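Local coordinates for protein DyP (Bjerkandera adusta, PDB 3VXJ) that binds heme b and probably acts as a dye-decolorizing peroxidase, oxidising dyes and phenolic substrates with hydrogen peroxide, at residues P209-D214 and T437-A442; K42-E47 and G119-G124; Q12-V17 and V357-I362; F29-N32 and S36-T39. One frame throughout, in Å; residues are numbered along the deposited sequence.

Contact 1 (P209-D214 and T437-A442)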
loop_
_atom_site.group_PDB
_atom_site.type_symbol
_atom_site.label_atom_id
_atom_site.label_comp_id
_atom_site.label_asym_id
_atom_site.label_seq_id
_atom_site.Cartn_x
_atom_site.Cartn_y
_atom_site.Cartn_z
ATOM N N PRO A 209 0.225 -15.901 19.439
ATOM C CA PRO A 209 -0.637 -16.064 20.614
ATOM C C PRO A 209 -2.089 -16.217 20.163
ATOM O O PRO A 209 -2.482 -15.660 19.131
ATOM C CB PRO A 209 -0.454 -14.754 21.387
ATOM C CG PRO A 209 0.764 -14.104 20.808
ATOM C CD PRO A 209 0.895 -14.589 19.405
ATOM N N SER A 210 -2.880 -16.975 20.914
ATOM C CA SER A 210 -4.294 -17.150 20.581
ATOM C C SER A 210 -5.022 -15.811 20.446
ATOM O O SER A 210 -5.890 -15.673 19.585
ATOM C CB SER A 210 -4.986 -18.059 21.601
ATOM O OG SER A 210 -5.128 -17.416 22.856
ATOM N N TRP A 211 -4.651 -14.828 21.265
ATOM C CA TRP A 211 -5.327 -13.528 21.212
ATOM C C TRP A 211 -5.068 -12.753 19.918
ATOM O O TRP A 211 -5.792 -11.799 19.611
ATOM C CB TRP A 211 -5.009 -12.673 22.441
ATOM C CG TRP A 211 -3.562 -12.323 22.669
ATOM C CD1 TRP A 211 -2.714 -12.903 23.567
ATOM C CD2 TRP A 211 -2.817 -11.264 22.047
ATOM N NE1 TRP A 211 -1.485 -12.297 23.526
ATOM C CE2 TRP A 211 -1.519 -11.284 22.605
ATOM C CE3 TRP A 211 -3.120 -10.301 21.071
ATOM C CZ2 TRP A 211 -0.517 -10.390 22.214
ATOM C CZ3 TRP A 211 -2.125 -9.408 20.686
ATOM C CH2 TRP A 211 -0.838 -9.459 21.258
ATOM N N ALA A 212 -4.051 -13.170 19.164
ATOM C CA ALA A 212 -3.715 -12.531 17.893
ATOM C C ALA A 212 -4.581 -12.999 16.718
ATOM O O ALA A 212 -4.451 -12.475 15.604
ATOM C CB ALA A 212 -2.233 -12.721 17.571
ATOM N N LEU A 213 -5.471 -13.963 16.952
ATOM C CA LEU A 213 -6.378 -14.429 15.904
ATOM C C LEU A 213 -7.141 -13.255 15.285
ATOM O O LEU A 213 -7.690 -12.409 16.003
ATOM C CB LEU A 213 -7.359 -15.468 16.451
ATOM C CG LEU A 213 -8.352 -16.078 15.452
ATOM C CD1 LEU A 213 -7.643 -16.921 14.408
ATOM C CD2 LEU A 213 -9.388 -16.909 16.193
ATOM N N ASP A 214 -7.165 -13.226 13.954
ATOM C CA ASP A 214 -7.955 -12.266 13.169
ATOM C C ASP A 214 -7.438 -10.834 13.242
ATOM O O ASP A 214 -8.166 -9.883 12.919
ATOM C CB ASP A 214 -9.452 -12.354 13.505
ATOM C CG ASP A 214 -10.094 -13.604 12.964
ATOM O OD1 ASP A 214 -9.639 -14.101 11.913
ATOM O OD2 ASP A 214 -11.062 -14.080 13.593
ATOM N N THR A 437 -10.193 -5.142 23.576
ATOM C CA THR A 437 -10.716 -4.969 24.928
ATOM C C THR A 437 -10.380 -6.122 25.879
ATOM O O THR A 437 -10.132 -5.887 27.067
ATOM C CB THR A 437 -12.238 -4.668 24.922
ATOM O OG1 THR A 437 -12.953 -5.761 24.332
ATOM C CG2 THR A 437 -12.510 -3.390 24.134
ATOM N N ALA A 438 -10.361 -7.351 25.362
ATOM C CA ALA A 438 -10.147 -8.541 26.196
ATOM C C ALA A 438 -8.674 -8.795 26.510
ATOM O O ALA A 438 -8.352 -9.431 27.515
ATOM C CB ALA A 438 -10.776 -9.775 25.554
ATOM N N THR A 439 -7.787 -8.293 25.657
ATOM C CA THR A 439 -6.350 -8.527 25.818
ATOM C C THR A 439 -5.581 -7.224 25.984
ATOM O O THR A 439 -4.961 -6.998 27.030
ATOM C CB THR A 439 -5.762 -9.343 24.647
ATOM O OG1 THR A 439 -6.480 -10.575 24.525
ATOM C CG2 THR A 439 -4.285 -9.648 24.883
ATOM N N ILE A 440 -5.631 -6.357 24.974
ATOM C CA ILE A 440 -4.821 -5.134 24.994
ATOM C C ILE A 440 -5.182 -4.265 26.201
ATOM O O ILE A 440 -4.303 -3.684 26.854
ATOM C CB ILE A 440 -4.947 -4.307 23.679
ATOM C CG1 ILE A 440 -4.602 -5.153 22.442
ATOM C CG2 ILE A 440 -4.076 -3.052 23.746
ATOM C CD1 ILE A 440 -3.249 -5.880 22.482
ATOM N N ALA A 441 -6.477 -4.196 26.503
ATOM C CA ALA A 441 -6.985 -3.355 27.583
ATOM C C ALA A 441 -7.187 -4.083 28.914
ATOM O O ALA A 441 -7.717 -3.498 29.867
ATOM C CB ALA A 441 -8.275 -2.691 27.152
ATOM N N ALA A 442 -6.770 -5.346 28.989
ATOM C CA ALA A 442 -6.929 -6.137 30.211
ATOM C C ALA A 442 -6.006 -5.658 31.333
ATOM O O ALA A 442 -6.355 -5.743 32.510
ATOM C CB ALA A 442 -6.703 -7.619 29.926
ATOM O OXT ALA A 442 -4.894 -5.185 31.086
#
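The indole of Trp211 is pressed against Thr439 through the methyl of the threonine. Thr439 CG2 stands over the five-membered ring, 3.6 Å from its centroid and 15° off the ring normal, which makes a clear CH-pi contact. The hydroxyl of Thr439 points back to the root of the tryptophan, where OG1 lies 3.3 Å from Trp211 CB; no hydrogen bond joins the two segments. Trp211 CG sits between its own backbone N and carbonyl carbon (chi1 60°), and this turns one indole face to Thr439 and leaves the other folded over Pro209, whose CB lies 3.4 Å above the ring plane. The five-membered ring is therefore clamped from two sides. Looser contact follows along the six-membered ring, where Trp211 CZ3 meets Ile440 CD1 obliquely at 4.1 Å; Ile440 is buried, whereas Trp211 and Thr439, for all their close fit, both remain partly exposed to solvent. The indole N-H is used outside the pair, NE1 bonding to Asp83 OD2. With an alanine here, the Thr439 methyl is likely to lose the aromatic face it rests on and Asp83 its indole donor. The contact ties the loop leading into strand 216-225 to the C-terminal helix 433-440, which also packs on helix 34-48, an arrangement in keeping with the two-domain alpha+beta fold of DyP-type peroxidases.

Contact 2 (K42-E47 and G119-G124)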
loop_
_atom_site.group_PDB
_atom_site.type_symbol
_atom_site.label_atom_id
_atom_site.label_comp_id
_atom_site.label_asym_id
_atom_site.label_seq_id
_atom_site.Cartn_x
_atom_site.Cartn_y
_atom_site.Cartn_z
ATOM N N LYS A 42 -11.371 0.714 26.387
ATOM C CA LYS A 42 -12.600 -0.040 26.613
ATOM C C LYS A 42 -13.849 0.803 26.355
ATOM O O LYS A 42 -14.863 0.276 25.907
ATOM C CB LYS A 42 -12.612 -0.648 28.016
ATOM C CG LYS A 42 -11.683 -1.850 28.152
ATOM C CD LYS A 42 -11.555 -2.324 29.595
ATOM C CE LYS A 42 -11.041 -3.755 29.651
ATOM N NZ LYS A 42 -10.846 -4.250 31.049
ATOM N N THR A 43 -13.766 2.104 26.633
ATOM C CA THR A 43 -14.826 3.053 26.293
ATOM C C THR A 43 -14.918 3.254 24.780
ATOM O O THR A 43 -16.006 3.273 24.198
ATOM C CB THR A 43 -14.556 4.432 26.938
ATOM O OG1 THR A 43 -14.442 4.284 28.356
ATOM C CG2 THR A 43 -15.676 5.404 26.631
ATOM N N TYR A 44 -13.759 3.418 24.159
ATOM C CA TYR A 44 -13.664 3.805 22.758
ATOM C C TYR A 44 -14.085 2.707 21.774
ATOM O O TYR A 44 -14.815 2.973 20.819
ATOM C CB TYR A 44 -12.234 4.269 22.468
ATOM C CG TYR A 44 -12.076 4.964 21.142
ATOM C CD1 TYR A 44 -12.479 6.288 20.988
ATOM C CD2 TYR A 44 -11.519 4.305 20.046
ATOM C CE1 TYR A 44 -12.340 6.934 19.774
ATOM C CE2 TYR A 44 -11.379 4.934 18.824
ATOM C CZ TYR A 44 -11.788 6.249 18.694
ATOM O OH TYR A 44 -11.656 6.886 17.488
ATOM N N VAL A 45 -13.642 1.477 22.020
ATOM C CA VAL A 45 -13.758 0.416 21.015
ATOM C C VAL A 45 -15.197 0.130 20.557
ATOM O O VAL A 45 -15.467 0.192 19.358
ATOM C CB VAL A 45 -12.994 -0.869 21.433
ATOM C CG1 VAL A 45 -13.327 -2.045 20.503
ATOM C CG2 VAL A 45 -11.510 -0.612 21.439
ATOM N N PRO A 46 -16.129 -0.142 21.498
ATOM C CA PRO A 46 -17.490 -0.456 21.050
ATOM C C PRO A 46 -18.167 0.698 20.317
ATOM O O PRO A 46 -19.062 0.467 19.503
ATOM C CB PRO A 46 -18.242 -0.757 22.360
ATOM C CG PRO A 46 -17.419 -0.128 23.430
ATOM C CD PRO A 46 -16.006 -0.233 22.966
ATOM N N GLU A 47 -17.732 1.925 20.596
ATOM C CA GLU A 47 -18.328 3.127 20.012
ATOM C C GLU A 47 -17.816 3.474 18.616
ATOM O O GLU A 47 -18.571 3.972 17.779
ATOM C CB GLU A 47 -18.122 4.336 20.939
ATOM C CG GLU A 47 -18.737 4.197 22.330
ATOM C CD GLU A 47 -20.186 3.727 22.313
ATOM O OE1 GLU A 47 -21.026 4.365 21.638
ATOM O OE2 GLU A 47 -20.488 2.715 22.988
ATOM N N GLY A 119 1.443 3.546 18.494
ATOM C CA GLY A 119 0.303 3.085 17.731
ATOM C C GLY A 119 -0.206 4.132 16.778
ATOM O O GLY A 119 0.329 5.243 16.702
ATOM N N VAL A 120 -1.255 3.760 16.055
ATOM C CA VAL A 120 -1.890 4.645 15.093
ATOM C C VAL A 120 -3.403 4.426 15.077
ATOM O O VAL A 120 -3.876 3.279 15.014
ATOM C CB VAL A 120 -1.258 4.476 13.670
ATOM C CG1 VAL A 120 -1.405 3.035 13.130
ATOM C CG2 VAL A 120 -1.822 5.512 12.705
ATOM N N PHE A 121 -4.149 5.527 15.155
ATOM C CA PHE A 121 -5.572 5.514 14.851
ATOM C C PHE A 121 -5.709 5.879 13.378
ATOM O O PHE A 121 -5.155 6.892 12.945
ATOM C CB PHE A 121 -6.346 6.568 15.649
ATOM C CG PHE A 121 -6.424 6.310 17.130
ATOM C CD1 PHE A 121 -7.523 5.655 17.679
ATOM C CD2 PHE A 121 -5.435 6.785 17.983
ATOM C CE1 PHE A 121 -7.614 5.438 19.054
ATOM C CE2 PHE A 121 -5.513 6.580 19.359
ATOM C CZ PHE A 121 -6.609 5.909 19.899
ATOM N N LEU A 122 -6.413 5.053 12.613
ATOM C CA LEU A 122 -6.733 5.357 11.219
ATOM C C LEU A 122 -8.172 5.804 11.183
ATOM O O LEU A 122 -9.057 5.043 11.560
ATOM C CB LEU A 122 -6.611 4.116 10.327
ATOM C CG LEU A 122 -5.353 3.272 10.201
ATOM C CD1 LEU A 122 -5.157 2.363 11.412
ATOM C CD2 LEU A 122 -5.484 2.448 8.933
ATOM N N ILE A 123 -8.398 7.019 10.699
ATOM C CA ILE A 123 -9.741 7.584 10.643
ATOM C C ILE A 123 -10.082 7.845 9.186
ATOM O O ILE A 123 -9.390 8.627 8.528
ATOM C CB ILE A 123 -9.848 8.926 11.419
ATOM C CG1 ILE A 123 -9.342 8.786 12.857
ATOM C CG2 ILE A 123 -11.298 9.446 11.391
ATOM C CD1 ILE A 123 -9.040 10.109 13.546
ATOM N N GLY A 124 -11.116 7.183 8.676
ATOM C CA GLY A 124 -11.556 7.378 7.293
ATOM C C GLY A 124 -12.877 8.109 7.289
ATOM O O GLY A 124 -13.799 7.726 8.002
#
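Tyr44 and Phe121 meet as an offset edge-to-face pair, with the edge of Phe121 directed at the face of Tyr44. Their planes stand 82° apart and their centroids 5.6 Å. The touch is made at one corner of each ring: Phe121 CE1 comes to 3.8 Å from Tyr44 CE2, and Phe121 CD1 follows at 4.1 Å from the same carbon. Tyr44 reaches from its helix because CG is anti to the backbone N (chi1 -168°), which carries the ring off the helix toward the sheet. No hydrogen bond crosses between the segments; the contact is made by the two rings alone. A third ring, Phe142, packs edge-to-face against both partners, and Ile138 of the same helix touches each of them, so the pair is held from the side by helix 128-142. From strand 65-71, Val67 touches Tyr44 and Leu69 touches Phe121, and backbone hydrogen bonds to Val27 fix the strand that carries Phe121. Helices 34-48 and 128-142 thus share one aromatic cluster on one face of a four-stranded antiparallel sheet, the core of a ferredoxin-like beta-alpha-beta-beta-alpha-beta domain.

Contact 3 (Q12-V17 and V357-I362)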
loop_
_atom_site.group_PDB
_atom_site.type_symbol
_atom_site.label_atom_id
_atom_site.label_comp_id
_atom_site.label_asym_id
_atom_site.label_seq_id
_atom_site.Cartn_x
_atom_site.Cartn_y
_atom_site.Cartn_z
ATOM N N GLN A 12 -11.096 -5.798 12.137
ATOM C CA GLN A 12 -11.002 -4.387 11.790
ATOM C C GLN A 12 -11.130 -4.193 10.273
ATOM O O GLN A 12 -10.433 -4.841 9.483
ATOM C CB GLN A 12 -9.726 -3.772 12.365
ATOM C CG GLN A 12 -9.702 -3.730 13.897
ATOM C CD GLN A 12 -8.702 -2.732 14.431
ATOM O OE1 GLN A 12 -8.814 -1.540 14.162
ATOM N NE2 GLN A 12 -7.707 -3.208 15.174
ATOM N N GLY A 13 -12.049 -3.315 9.876
ATOM C CA GLY A 13 -12.528 -3.293 8.501
ATOM C C GLY A 13 -11.512 -2.919 7.435
ATOM O O GLY A 13 -11.614 -3.384 6.303
ATOM N N ASP A 14 -10.540 -2.073 7.775
ATOM C CA ASP A 14 -9.555 -1.668 6.763
ATOM C C ASP A 14 -8.699 -2.832 6.260
ATOM O O ASP A 14 -8.205 -2.794 5.135
ATOM C CB ASP A 14 -8.670 -0.528 7.266
ATOM C CG ASP A 14 -7.993 0.226 6.136
ATOM O OD1 ASP A 14 -8.683 0.566 5.152
ATOM O OD2 ASP A 14 -6.764 0.452 6.219
ATOM N N ILE A 15 -8.554 -3.867 7.091
ATOM C CA ILE A 15 -7.730 -5.022 6.744
ATOM C C ILE A 15 -8.326 -5.813 5.574
ATOM O O ILE A 15 -7.622 -6.160 4.629
ATOM C CB ILE A 15 -7.577 -5.981 7.937
ATOM C CG1 ILE A 15 -6.910 -5.278 9.119
ATOM C CG2 ILE A 15 -6.769 -7.205 7.524
ATOM C CD1 ILE A 15 -7.039 -6.060 10.420
ATOM N N LEU A 16 -9.626 -6.090 5.654
ATOM C CA LEU A 16 -10.277 -7.051 4.762
ATOM C C LEU A 16 -11.045 -6.382 3.628
ATOM O O LEU A 16 -11.066 -6.883 2.508
ATOM C CB LEU A 16 -11.205 -7.974 5.571
ATOM C CG LEU A 16 -12.017 -9.080 4.889
ATOM C CD1 LEU A 16 -11.094 -10.067 4.198
ATOM C CD2 LEU A 16 -12.916 -9.792 5.895
ATOM N N VAL A 17 -11.675 -5.251 3.930
ATOM C CA VAL A 17 -12.578 -4.592 2.996
ATOM C C VAL A 17 -11.956 -3.303 2.462
ATOM O O VAL A 17 -12.066 -2.997 1.272
ATOM C CB VAL A 17 -13.952 -4.318 3.666
ATOM C CG1 VAL A 17 -14.918 -3.660 2.687
ATOM C CG2 VAL A 17 -14.549 -5.613 4.210
ATOM N N VAL A 357 -0.295 1.796 2.810
ATOM C CA VAL A 357 -0.755 0.864 3.839
ATOM C C VAL A 357 -0.887 -0.509 3.209
ATOM O O VAL A 357 -1.624 -0.667 2.230
ATOM C CB VAL A 357 -2.140 1.297 4.355
ATOM C CG1 VAL A 357 -2.715 0.266 5.300
ATOM C CG2 VAL A 357 -2.059 2.668 5.039
ATOM N N GLU A 358 -0.169 -1.490 3.758
ATOM C CA GLU A 358 -0.248 -2.851 3.251
ATOM C C GLU A 358 -0.364 -3.824 4.411
ATOM O O GLU A 358 0.423 -3.747 5.363
ATOM C CB GLU A 358 0.983 -3.179 2.409
ATOM C CG GLU A 358 0.880 -4.476 1.621
ATOM C CD GLU A 358 1.943 -4.621 0.537
ATOM O OE1 GLU A 358 3.025 -4.038 0.668
ATOM O OE2 GLU A 358 1.668 -5.325 -0.467
ATOM N N TYR A 359 -1.345 -4.721 4.313
ATOM C CA TYR A 359 -1.653 -5.701 5.357
ATOM C C TYR A 359 -1.319 -7.119 4.921
ATOM O O TYR A 359 -1.624 -7.535 3.796
ATOM C CB TYR A 359 -3.140 -5.687 5.705
ATOM C CG TYR A 359 -3.659 -4.391 6.276
ATOM C CD1 TYR A 359 -3.386 -4.023 7.591
ATOM C CD2 TYR A 359 -4.448 -3.536 5.499
ATOM C CE1 TYR A 359 -3.883 -2.849 8.125
ATOM C CE2 TYR A 359 -4.963 -2.345 6.034
ATOM C CZ TYR A 359 -4.659 -2.012 7.339
ATOM O OH TYR A 359 -5.149 -0.836 7.879
ATOM N N GLN A 360 -0.746 -7.875 5.855
ATOM C CA GLN A 360 -0.388 -9.282 5.634
ATOM C C GLN A 360 -0.165 -9.916 6.998
ATOM O O GLN A 360 0.107 -9.218 7.975
ATOM C CB GLN A 360 0.895 -9.401 4.797
ATOM C CG GLN A 360 2.097 -8.649 5.387
ATOM C CD GLN A 360 2.153 -7.194 4.948
ATOM O OE1 GLN A 360 2.328 -6.899 3.769
ATOM N NE2 GLN A 360 2.017 -6.270 5.904
ATOM N N SER A 361 -0.271 -11.239 7.066
ATOM C CA SER A 361 0.024 -11.940 8.310
ATOM C C SER A 361 1.524 -11.994 8.610
ATOM O O SER A 361 1.908 -12.036 9.778
ATOM C CB SER A 361 -0.553 -13.352 8.276
ATOM O OG SER A 361 0.076 -14.076 7.233
ATOM N N ILE A 362 2.355 -12.015 7.565
ATOM C CA ILE A 362 3.804 -12.163 7.728
ATOM C C ILE A 362 4.431 -11.025 6.954
ATOM O O ILE A 362 4.392 -11.007 5.721
ATOM C CB ILE A 362 4.316 -13.535 7.218
ATOM C CG1 ILE A 362 3.691 -14.674 8.029
ATOM C CG2 ILE A 362 5.856 -13.617 7.293
ATOM C CD1 ILE A 362 3.786 -16.053 7.362
#
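Tyr359 and Asp14 are brought together by two torsions: Tyr359 CG lies anti to its own carbonyl carbon (chi1 -63°), sending the ring from strand to helix, while Asp14 CG lies anti to the backbone N and the carboxylate drops to the phenol. Tyr359 OH donates to Asp14 OD2 at 2.7 Å, reaching that oxygen from its anti side, 16° out of the carboxylate plane. Carboxylate and ring stand almost perpendicular, 83° apart, with OD2 at the ring edge. Ile15 CA lies over one face, 4.0 Å from the ring centroid, a CH-pi contact, and Ile15 CG1 is 4.0 Å from Tyr359 CE1. The other carboxylate oxygen, Asp14 OD1, bonds to Ser330 OG and Met19 N, so both oxygens of this buried acid are engaged, which probably helps to stabilise its negative charge. A phenylalanine in place of the tyrosine is likely to leave the buried Asp14 OD2 without its phenolic donor. The short, weakly bonded helix about 13-16 thereby rests on strand 353-360, which runs between strands 216-225 and 328-334; Leu430 of strand 420-430 flanks both Ile15 and Tyr359, and the preceding strand residue, Glu358, touches the heme.

Contact 4 (F29-N32 and S36-T39)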
loop_
_atom_site.group_PDB
_atom_site.type_symbol
_atom_site.label_atom_id
_atom_site.label_comp_id
_atom_site.label_asym_id
_atom_site.label_seq_id
_atom_site.Cartn_x
_atom_site.Cartn_y
_atom_site.Cartn_z
ATOM N N PHE A 29 0.560 8.014 17.980
ATOM C CA PHE A 29 0.558 8.379 19.385
ATOM C C PHE A 29 1.552 7.584 20.213
ATOM O O PHE A 29 2.040 6.517 19.798
ATOM C CB PHE A 29 -0.863 8.257 19.975
ATOM C CG PHE A 29 -1.380 6.847 20.040
ATOM C CD1 PHE A 29 -1.175 6.070 21.183
ATOM C CD2 PHE A 29 -2.049 6.277 18.958
ATOM C CE1 PHE A 29 -1.626 4.765 21.249
ATOM C CE2 PHE A 29 -2.516 4.972 19.025
ATOM C CZ PHE A 29 -2.296 4.209 20.167
ATOM N N GLN A 30 1.847 8.141 21.384
ATOM C CA GLN A 30 2.537 7.466 22.468
ATOM C C GLN A 30 1.567 7.300 23.622
ATOM O O GLN A 30 0.737 8.180 23.871
ATOM C CB GLN A 30 3.672 8.331 23.000
ATOM C CG GLN A 30 4.837 8.591 22.117
ATOM C CD GLN A 30 5.898 9.406 22.852
ATOM O OE1 GLN A 30 6.183 9.160 24.030
ATOM N NE2 GLN A 30 6.477 10.384 22.165
ATOM N N VAL A 31 1.708 6.201 24.356
ATOM C CA VAL A 31 0.966 5.989 25.594
ATOM C C VAL A 31 1.733 6.620 26.758
ATOM O O VAL A 31 2.901 6.311 26.968
ATOM C CB VAL A 31 0.770 4.478 25.873
ATOM C CG1 VAL A 31 0.090 4.247 27.222
ATOM C CG2 VAL A 31 -0.030 3.812 24.762
ATOM N N ASN A 32 1.065 7.498 27.505
ATOM C CA ASN A 32 1.660 8.131 28.686
ATOM C C ASN A 32 1.338 7.406 29.984
ATOM O O ASN A 32 2.126 7.432 30.921
ATOM C CB ASN A 32 1.197 9.583 28.814
ATOM C CG ASN A 32 1.597 10.434 27.630
ATOM O OD1 ASN A 32 2.727 10.360 27.139
ATOM N ND2 ASN A 32 0.675 11.266 27.172
ATOM N N SER A 36 -4.791 4.403 32.416
ATOM C CA SER A 36 -5.755 5.356 31.874
ATOM C C SER A 36 -6.046 5.092 30.395
ATOM O O SER A 36 -7.191 5.220 29.956
ATOM C CB SER A 36 -5.286 6.789 32.112
ATOM O OG SER A 36 -5.115 7.024 33.502
ATOM N N PHE A 37 -5.024 4.701 29.639
ATOM C CA PHE A 37 -5.215 4.323 28.244
ATOM C C PHE A 37 -6.164 3.132 28.093
ATOM O O PHE A 37 -7.047 3.145 27.235
ATOM C CB PHE A 37 -3.880 4.011 27.562
ATOM C CG PHE A 37 -4.033 3.629 26.125
ATOM C CD1 PHE A 37 -4.076 4.608 25.139
ATOM C CD2 PHE A 37 -4.176 2.293 25.758
ATOM C CE1 PHE A 37 -4.231 4.254 23.800
ATOM C CE2 PHE A 37 -4.337 1.936 24.426
ATOM C CZ PHE A 37 -4.353 2.920 23.450
ATOM N N LYS A 38 -5.973 2.111 28.925
ATOM C CA LYS A 38 -6.759 0.889 28.835
ATOM C C LYS A 38 -8.241 1.116 29.117
ATOM O O LYS A 38 -9.080 0.586 28.401
ATOM C CB LYS A 38 -6.186 -0.188 29.753
ATOM C CG LYS A 38 -4.853 -0.733 29.250
ATOM C CD LYS A 38 -4.272 -1.759 30.181
ATOM C CE LYS A 38 -2.906 -2.173 29.674
ATOM N NZ LYS A 38 -2.469 -3.460 30.251
ATOM N N THR A 39 -8.574 1.914 30.131
ATOM C CA THR A 39 -9.975 2.207 30.389
ATOM C C THR A 39 -10.570 3.085 29.283
ATOM O O THR A 39 -11.703 2.852 28.851
ATOM C CB THR A 39 -10.218 2.776 31.811
ATOM O OG1 THR A 39 -11.618 3.041 31.987
ATOM C CG2 THR A 39 -9.412 4.056 32.065
#
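Phe37 reaches from its helix to Val31 and Phe29 on the preceding strand. Its CB is the first atom to touch, 4.0 Å from Val31 CG1. With CG anti to the backbone N (chi1 -180°), the ring then extends toward the strand, and Val31 CG2 comes over one of its faces, 4.2 Å from the centroid and 13° off the normal, a CH-pi contact. The nearest ring atom to that methyl is Phe37 CD1, at 4.1 Å. Further out the valine gives way to the second aromatic ring: Phe37 CE1 lies 3.7 Å from Phe29 CE1, and the tip, Phe37 CZ, is 4.0 Å from the same atom. The two rings are nearly parallel, 23° apart, but slid so far, with centroids separated by 5.7 Å, that they hardly overlap; they meet at their margins and do not stack face on face. Val31 CG2 also lies in the plane of the Phe29 ring at its edge, so one methyl fills the angle between both phenylalanines. All of this contact is apolar. Beyond it, Phe37 meets the ring of Phe142 and Phe29 that of Phe121, while Ile146 and Phe71 touch both. The start of helix 34-48 is thus folded back over the end of strand 23-31, just after the turn that joins them, with strands 146-155 and 65-71 contributing from the same sheet.

In the fold
Contacts 2 and 4 belong to one apolar core: both pin helix 34-48 to the sheet holding the neighbouring strands 23-31 and 119-125, and the rings of Phe29 and Phe121 join them. Contact 3 lies closest to the middle of the chain and differs in chemistry, pairing a buried carboxylate with a phenol where the first helix meets the second sheet; Leu122, on the strand of contact 2, packs on this pair. Contact 1 is peripheral and only partly buried. It nonetheless touches contacts 2 and 4 through helix 34-48, where Lys38 forms a salt bridge with the C-terminal carboxylate of Ala442, a charged interaction set outside the aromatic interior.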